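Local coordinates for protein CrmK (Actinoalloteichus sp. WH1-2216-6, PDB 5I1V) that acts as a flavin-dependent oxidase carrying covalently bound FAD and takes part in recycling shunt products during caerulomycin biosynthesis, at residues His14-Leu19 with Glu32-Pro37; Glu67-Ser72 with Phe491-Ser496. One frame throughout, in Å; residues are numbered along the deposited sequence.

Interaction 1. Residues His14-Leu19 with Glu32-Pro37; sequences HRYDLL and EYFRLP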
# COMPACT_ATOMS: atom_id res chain seq x y z
N HIS A 14 -12.79 -12.12 17.54
CA HIS A 14 -13.07 -11.80 16.12
C HIS A 14 -11.83 -11.63 15.30
O HIS A 14 -11.80 -11.88 14.09
CB HIS A 14 -13.93 -10.54 15.98
CG HIS A 14 -15.36 -10.73 16.37
ND1 HIS A 14 -16.18 -9.67 16.71
CD2 HIS A 14 -16.12 -11.84 16.49
CE1 HIS A 14 -17.38 -10.12 17.01
NE2 HIS A 14 -17.37 -11.44 16.88
N ARG A 15 -10.75 -11.26 15.96
CA ARG A 15 -9.48 -11.09 15.26
C ARG A 15 -8.84 -12.38 14.75
O ARG A 15 -7.96 -12.33 13.87
CB ARG A 15 -8.48 -10.39 16.20
CG ARG A 15 -8.76 -8.94 16.39
CD ARG A 15 -7.84 -8.38 17.44
NE ARG A 15 -8.21 -8.82 18.76
CZ ARG A 15 -7.72 -8.30 19.87
NH1 ARG A 15 -6.79 -7.34 19.83
NH2 ARG A 15 -8.12 -8.76 21.05
N TYR A 16 -9.23 -13.53 15.30
CA TYR A 16 -8.49 -14.74 15.01
C TYR A 16 -8.54 -15.07 13.53
O TYR A 16 -7.50 -15.47 12.95
CB TYR A 16 -9.05 -15.86 15.90
CG TYR A 16 -8.43 -17.22 15.74
CD1 TYR A 16 -8.74 -18.03 14.66
CD2 TYR A 16 -7.50 -17.71 16.70
CE1 TYR A 16 -8.19 -19.31 14.54
CE2 TYR A 16 -6.95 -18.97 16.56
CZ TYR A 16 -7.29 -19.75 15.50
OH TYR A 16 -6.76 -21.01 15.42
N ASP A 17 -9.70 -14.93 12.90
CA ASP A 17 -9.80 -15.36 11.48
C ASP A 17 -8.99 -14.45 10.58
O ASP A 17 -8.46 -14.90 9.60
CB ASP A 17 -11.25 -15.46 10.98
CG ASP A 17 -12.00 -16.66 11.60
OD1 ASP A 17 -11.38 -17.60 12.15
OD2 ASP A 17 -13.24 -16.61 11.57
N LEU A 18 -8.88 -13.17 10.95
CA LEU A 18 -7.98 -12.23 10.24
C LEU A 18 -6.53 -12.64 10.42
O LEU A 18 -5.78 -12.79 9.45
CB LEU A 18 -8.24 -10.82 10.75
CG LEU A 18 -7.60 -9.61 10.02
CD1 LEU A 18 -6.26 -9.34 10.63
CD2 LEU A 18 -7.54 -9.75 8.50
N LEU A 19 -6.09 -12.82 11.67
CA LEU A 19 -4.71 -13.25 11.88
C LEU A 19 -4.34 -14.57 11.24
O LEU A 19 -3.16 -14.83 11.00
CB LEU A 19 -4.39 -13.27 13.38
CG LEU A 19 -4.45 -11.89 14.03
CD1 LEU A 19 -4.30 -12.05 15.51
CD2 LEU A 19 -3.35 -11.00 13.47
N GLU A 32 -3.70 -22.75 18.60
CA GLU A 32 -4.34 -22.54 19.87
C GLU A 32 -4.60 -21.06 20.13
O GLU A 32 -5.66 -20.65 20.61
CB GLU A 32 -3.40 -23.03 20.97
CG GLU A 32 -4.08 -23.67 22.14
CD GLU A 32 -3.09 -23.95 23.27
OE1 GLU A 32 -3.42 -23.51 24.40
OE2 GLU A 32 -2.02 -24.55 23.03
N TYR A 33 -3.57 -20.25 19.85
CA TYR A 33 -3.70 -18.84 19.95
C TYR A 33 -2.64 -18.15 19.13
O TYR A 33 -1.59 -18.73 18.81
CB TYR A 33 -3.65 -18.38 21.44
CG TYR A 33 -2.44 -18.76 22.22
CD1 TYR A 33 -1.34 -17.95 22.27
CD2 TYR A 33 -2.40 -19.95 22.90
CE1 TYR A 33 -0.23 -18.29 23.02
CE2 TYR A 33 -1.30 -20.33 23.61
CZ TYR A 33 -0.21 -19.49 23.68
OH TYR A 33 0.91 -19.89 24.39
N PHE A 34 -2.91 -16.91 18.76
CA PHE A 34 -1.89 -15.96 18.31
C PHE A 34 -1.45 -15.13 19.52
O PHE A 34 -2.27 -14.73 20.41
CB PHE A 34 -2.45 -15.03 17.24
CG PHE A 34 -2.90 -15.73 16.00
CD1 PHE A 34 -4.19 -16.20 15.90
CD2 PHE A 34 -2.03 -15.91 14.94
CE1 PHE A 34 -4.63 -16.81 14.73
CE2 PHE A 34 -2.46 -16.53 13.79
CZ PHE A 34 -3.75 -17.00 13.71
N ARG A 35 -0.16 -14.80 19.57
CA ARG A 35 0.31 -13.91 20.61
C ARG A 35 0.91 -12.69 19.88
O ARG A 35 1.68 -12.88 18.97
CB ARG A 35 1.36 -14.65 21.46
CG ARG A 35 2.05 -13.80 22.53
CD ARG A 35 1.15 -13.34 23.62
NE ARG A 35 0.52 -14.46 24.33
CZ ARG A 35 1.13 -15.23 25.21
NH1 ARG A 35 2.41 -15.04 25.54
NH2 ARG A 35 0.46 -16.20 25.79
N LEU A 36 0.50 -11.46 20.23
CA LEU A 36 1.08 -10.24 19.66
C LEU A 36 1.86 -9.48 20.76
O LEU A 36 1.23 -8.78 21.55
CB LEU A 36 -0.02 -9.34 19.13
CG LEU A 36 -0.95 -9.80 17.98
CD1 LEU A 36 -0.81 -8.91 16.76
CD2 LEU A 36 -0.79 -11.22 17.56
N PRO A 37 3.19 -9.67 20.83
CA PRO A 37 4.02 -8.99 21.83
C PRO A 37 4.39 -7.57 21.39
O PRO A 37 4.34 -7.23 20.21
CB PRO A 37 5.22 -9.90 21.93
CG PRO A 37 5.30 -10.57 20.62
CD PRO A 37 3.95 -10.60 20.03

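Interaction 2. Residues Glu67-Ser72 with Phe491-Ser496; sequences EAFVAS and FRHAFS. With FAD (flavin-adenine dinucleotide), chain E.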
# COMPACT_ATOMS: atom_id res chain seq x y z
N GLU A 67 5.25 -20.44 1.35
CA GLU A 67 4.78 -21.76 1.76
C GLU A 67 4.15 -21.67 3.14
O GLU A 67 4.07 -20.58 3.70
CB GLU A 67 5.94 -22.73 1.82
CG GLU A 67 6.57 -23.07 0.49
CD GLU A 67 5.70 -23.98 -0.40
OE1 GLU A 67 6.25 -24.45 -1.41
OE2 GLU A 67 4.50 -24.23 -0.10
N ALA A 68 3.72 -22.80 3.68
CA ALA A 68 2.98 -22.86 4.92
C ALA A 68 3.92 -22.97 6.13
O ALA A 68 3.62 -23.65 7.09
CB ALA A 68 2.06 -24.07 4.93
N PHE A 69 5.05 -22.30 6.10
CA PHE A 69 6.03 -22.46 7.17
C PHE A 69 5.50 -21.91 8.46
O PHE A 69 5.83 -22.41 9.52
CB PHE A 69 7.31 -21.73 6.81
CG PHE A 69 8.03 -22.32 5.62
CD1 PHE A 69 7.64 -23.53 5.09
CD2 PHE A 69 9.13 -21.69 5.10
CE1 PHE A 69 8.33 -24.09 4.04
CE2 PHE A 69 9.84 -22.25 4.05
CZ PHE A 69 9.42 -23.45 3.51
N VAL A 70 4.71 -20.85 8.38
CA VAL A 70 4.18 -20.24 9.63
C VAL A 70 2.87 -20.95 10.02
O VAL A 70 2.63 -21.23 11.18
CB VAL A 70 3.91 -18.73 9.44
CG1 VAL A 70 3.29 -18.12 10.69
CG2 VAL A 70 5.13 -17.93 9.00
N ALA A 71 2.05 -21.24 9.01
CA ALA A 71 0.63 -21.54 9.14
C ALA A 71 0.25 -23.04 9.02
O ALA A 71 -0.91 -23.37 9.06
CB ALA A 71 -0.15 -20.72 8.10
N SER A 72 1.23 -23.93 8.96
CA SER A 72 1.00 -25.37 9.14
C SER A 72 -0.08 -25.69 10.18
O SER A 72 -0.04 -25.15 11.27
CB SER A 72 2.31 -26.04 9.59
OG SER A 72 2.94 -26.61 8.49
N PHE A 491 12.63 -24.23 16.62
CA PHE A 491 12.23 -23.51 15.44
C PHE A 491 12.44 -24.35 14.21
O PHE A 491 13.58 -24.61 13.80
CB PHE A 491 13.02 -22.21 15.38
CG PHE A 491 12.88 -21.41 16.65
CD1 PHE A 491 11.73 -20.66 16.86
CD2 PHE A 491 13.84 -21.45 17.63
CE1 PHE A 491 11.57 -19.95 18.04
CE2 PHE A 491 13.71 -20.74 18.79
CZ PHE A 491 12.55 -19.99 19.02
N ARG A 492 11.35 -24.70 13.58
CA ARG A 492 11.43 -25.57 12.44
C ARG A 492 10.23 -25.41 11.51
O ARG A 492 9.21 -24.79 11.88
CB ARG A 492 11.58 -26.99 12.94
CG ARG A 492 10.35 -27.55 13.66
CD ARG A 492 10.61 -28.93 14.28
NE ARG A 492 9.45 -29.38 15.05
CZ ARG A 492 9.18 -29.04 16.32
NH1 ARG A 492 10.00 -28.27 17.05
NH2 ARG A 492 8.08 -29.52 16.89
N HIS A 493 10.40 -25.94 10.30
CA HIS A 493 9.42 -25.94 9.24
C HIS A 493 9.93 -26.88 8.14
O HIS A 493 11.00 -27.48 8.32
CB HIS A 493 9.09 -24.53 8.72
CG HIS A 493 10.27 -23.72 8.26
ND1 HIS A 493 10.93 -23.95 7.08
CD2 HIS A 493 10.81 -22.59 8.77
CE1 HIS A 493 11.87 -23.04 6.92
NE2 HIS A 493 11.80 -22.18 7.92
N ALA A 494 9.22 -27.03 7.03
CA ALA A 494 9.61 -28.06 6.02
C ALA A 494 11.03 -27.82 5.51
O ALA A 494 11.73 -28.76 5.16
CB ALA A 494 8.67 -28.06 4.85
N PHE A 495 11.44 -26.57 5.40
CA PHE A 495 12.77 -26.25 4.93
C PHE A 495 13.66 -25.65 6.00
O PHE A 495 14.57 -24.92 5.68
CB PHE A 495 12.70 -25.30 3.74
CG PHE A 495 12.37 -25.96 2.42
CD1 PHE A 495 12.41 -27.34 2.24
CD2 PHE A 495 12.12 -25.17 1.31
CE1 PHE A 495 12.17 -27.90 0.99
CE2 PHE A 495 11.87 -25.75 0.05
CZ PHE A 495 11.90 -27.10 -0.09
N SER A 496 13.46 -26.00 7.25
CA SER A 496 14.34 -25.49 8.28
C SER A 496 15.68 -26.21 8.27
O SER A 496 15.76 -27.35 7.83
CB SER A 496 13.69 -25.53 9.65
OG SER A 496 13.38 -26.83 10.10
PA FAD E . 6.60 -14.30 7.10
O1A FAD E . 5.60 -15.13 6.32
O2A FAD E . 6.06 -13.60 8.30
O5B FAD E . 7.84 -15.18 7.49
C5B FAD E . 8.69 -15.80 6.52
C4B FAD E . 9.51 -16.90 7.21
O4B FAD E . 10.42 -16.23 8.11
C3B FAD E . 8.77 -17.89 8.09
O3B FAD E . 9.54 -19.08 8.15
C2B FAD E . 8.78 -17.24 9.44
O2B FAD E . 8.44 -18.05 10.57
C1B FAD E . 10.17 -16.58 9.45
N9A FAD E . 10.18 -15.33 10.24
C8A FAD E . 9.37 -14.23 10.14
N7A FAD E . 9.66 -13.34 11.14
C5A FAD E . 10.64 -13.88 11.83
C6A FAD E . 11.39 -13.43 12.98
N6A FAD E . 11.09 -12.24 13.46
N1A FAD E . 12.33 -14.25 13.46
C2A FAD E . 12.57 -15.47 12.94
N3A FAD E . 11.95 -15.95 11.83
C4A FAD E . 10.95 -15.18 11.32
N1 FAD E . 12.26 -10.90 -1.42
C2 FAD E . 13.29 -10.20 -1.94
O2 FAD E . 14.45 -10.46 -1.61
N3 FAD E . 13.12 -9.20 -2.83
C4 FAD E . 11.95 -8.82 -3.31
O4 FAD E . 11.84 -7.86 -4.10
C4X FAD E . 10.77 -9.51 -2.80
N5 FAD E . 9.52 -9.18 -3.25
C5X FAD E . 8.46 -9.76 -2.68
C6 FAD E . 7.17 -9.32 -3.00
C7 FAD E . 6.02 -9.89 -2.46
C7M FAD E . 4.64 -9.35 -2.86
C8 FAD E . 6.21 -11.00 -1.50
C8M FAD E . 5.04 -11.70 -0.88
C9 FAD E . 7.49 -11.47 -1.16
C9A FAD E . 8.63 -10.88 -1.72
N10 FAD E . 9.92 -11.31 -1.39
C10 FAD E . 11.01 -10.61 -1.88
C1' FAD E . 10.15 -12.55 -0.65
C2' FAD E . 10.29 -12.28 0.81
O2' FAD E . 11.61 -11.82 1.06
C3' FAD E . 9.97 -13.47 1.65
O3' FAD E . 8.61 -13.89 1.36
C4' FAD E . 10.17 -13.17 3.16
O4' FAD E . 10.49 -14.41 3.80
C5' FAD E . 8.93 -12.54 3.75
O5' FAD E . 9.21 -12.21 5.11
P FAD E . 7.94 -11.89 6.01
O1P FAD E . 7.06 -10.90 5.33
O2P FAD E . 8.38 -11.59 7.41
O3P FAD E . 7.18 -13.32 5.99

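Interaction 1. Residues His14-Leu19 with Glu32-Pro37
Phe34 pushes the edge of its ring against the face of Tyr16 while Leu19 settles over a face of the Phe34 ring, a compact case of how a short helix can be seated on a beta sheet largely round one aromatic residue. The fold here is the FAD-binding domain of the PCMH type: strand 33-36 is an inner strand of a four-stranded mixed sheet, between strands 7-9 and 77-80, and helix 15-19 lies across it, the two short axes 83° apart.

The two rings form an edge-to-face (T-shaped) pair, with centroids 5.1 Å apart and planes at 71°. CE1 of Phe34 does the touching, 3.6 Å from CD2 of Tyr16 and nearer the rim of the tyrosine ring than its centre. Tyr16 reaches this place with CG anti to its backbone N (chi1 179°), and its hydroxyl is hydrogen-bonded to the carbonyl of Pro31, which fixes the far end of the ring.

Leu19 makes a CH-pi contact: its CB stands 3.6 Å from the centroid of the Phe34 ring, almost exactly on the ring normal. One branch, CD1, runs back along the phenylalanine to within 3.9 Å of Phe34 CB. With an alanine in place of Phe34, the tyrosine face and the leucine CB would probably both lose their partner, leaving a gap between helix and sheet. Farther along the strand Leu36 extends the apolar surface, its CD2 lying 4.1 Å from Leu19 CD1. The backbone also takes part, for CE2 of Phe34 comes within 3.3 Å of Leu19 O.

Interaction 2. Residues Glu67-Ser72 with Phe491-Ser496
The rings of Phe69 and His493 lie nearly flat on one another, in an offset stack with centroids 4.0 Å apart and planes only 10° from parallel. His493 ND1 sits over the centre of the Phe69 ring, 3.5 Å from Phe69 CD2, while the opposite face of that phenylalanine is covered by Glu67 CB. The imidazole is sandwiched too: Phe69 takes one face and Ser496 CB the other, with Phe495 CB at its edge. Ribose oxygen O3B of FAD approaches the edge of Phe69 near the ring plane, and lies 3.7 Å from Phe69 CB.

His493 turns its ring into the stack with CG between the backbone N and the carbonyl carbon (chi1 55°). Both ring nitrogens then find partners. ND1 accepts a bent hydrogen bond from Phe495 N at 3.2 Å, the donor tilted 18° out of the ring plane, and NE2 is hydrogen-bonded to the carbonyl of Gly191; between them they fix the rotation of the imidazole.

In this flavoenzyme, whose C-terminal region is of the berberine-bridge-enzyme type, the contact brings the loop between strands 57-60 and 77-80 of the FAD-binding domain against that region, where a type I beta turn runs from His493 to Ser496. Phe69, Val70 and His493 all belong to the FAD pocket; Val70 points away from residues 491-496, and its CG2 lies 3.7 Å from FAD O2B. Beyond the histidine, the tip of Phe69 meets the turn itself, CZ lying 3.8 Å from Phe495 CB. The ring of Phe495 in turn stacks with Trp466.

Overall arrangement
Both contacts draw on the FAD-binding domain and rely on aromatic rings, but at different ranges. Interaction 1 is local and fully buried, joining a helix and a strand near the N-terminus; its chemistry is almost wholly apolar, and it stays about 11 Å from the cofactor, measured from the Phe34 side chain. Interaction 2, only partly buried, unites two loops more than 400 residues apart and touches the FAD ribose directly; here the stack includes an imidazole whose nitrogens are hydrogen-bonded within the protein. The centres of interactions 1 and 2 are about 18 Å apart, and the two do not touch. The sheet containing strand 33-36 also includes strands 57-60 and 77-80, whose connecting loop carries residues 67-72.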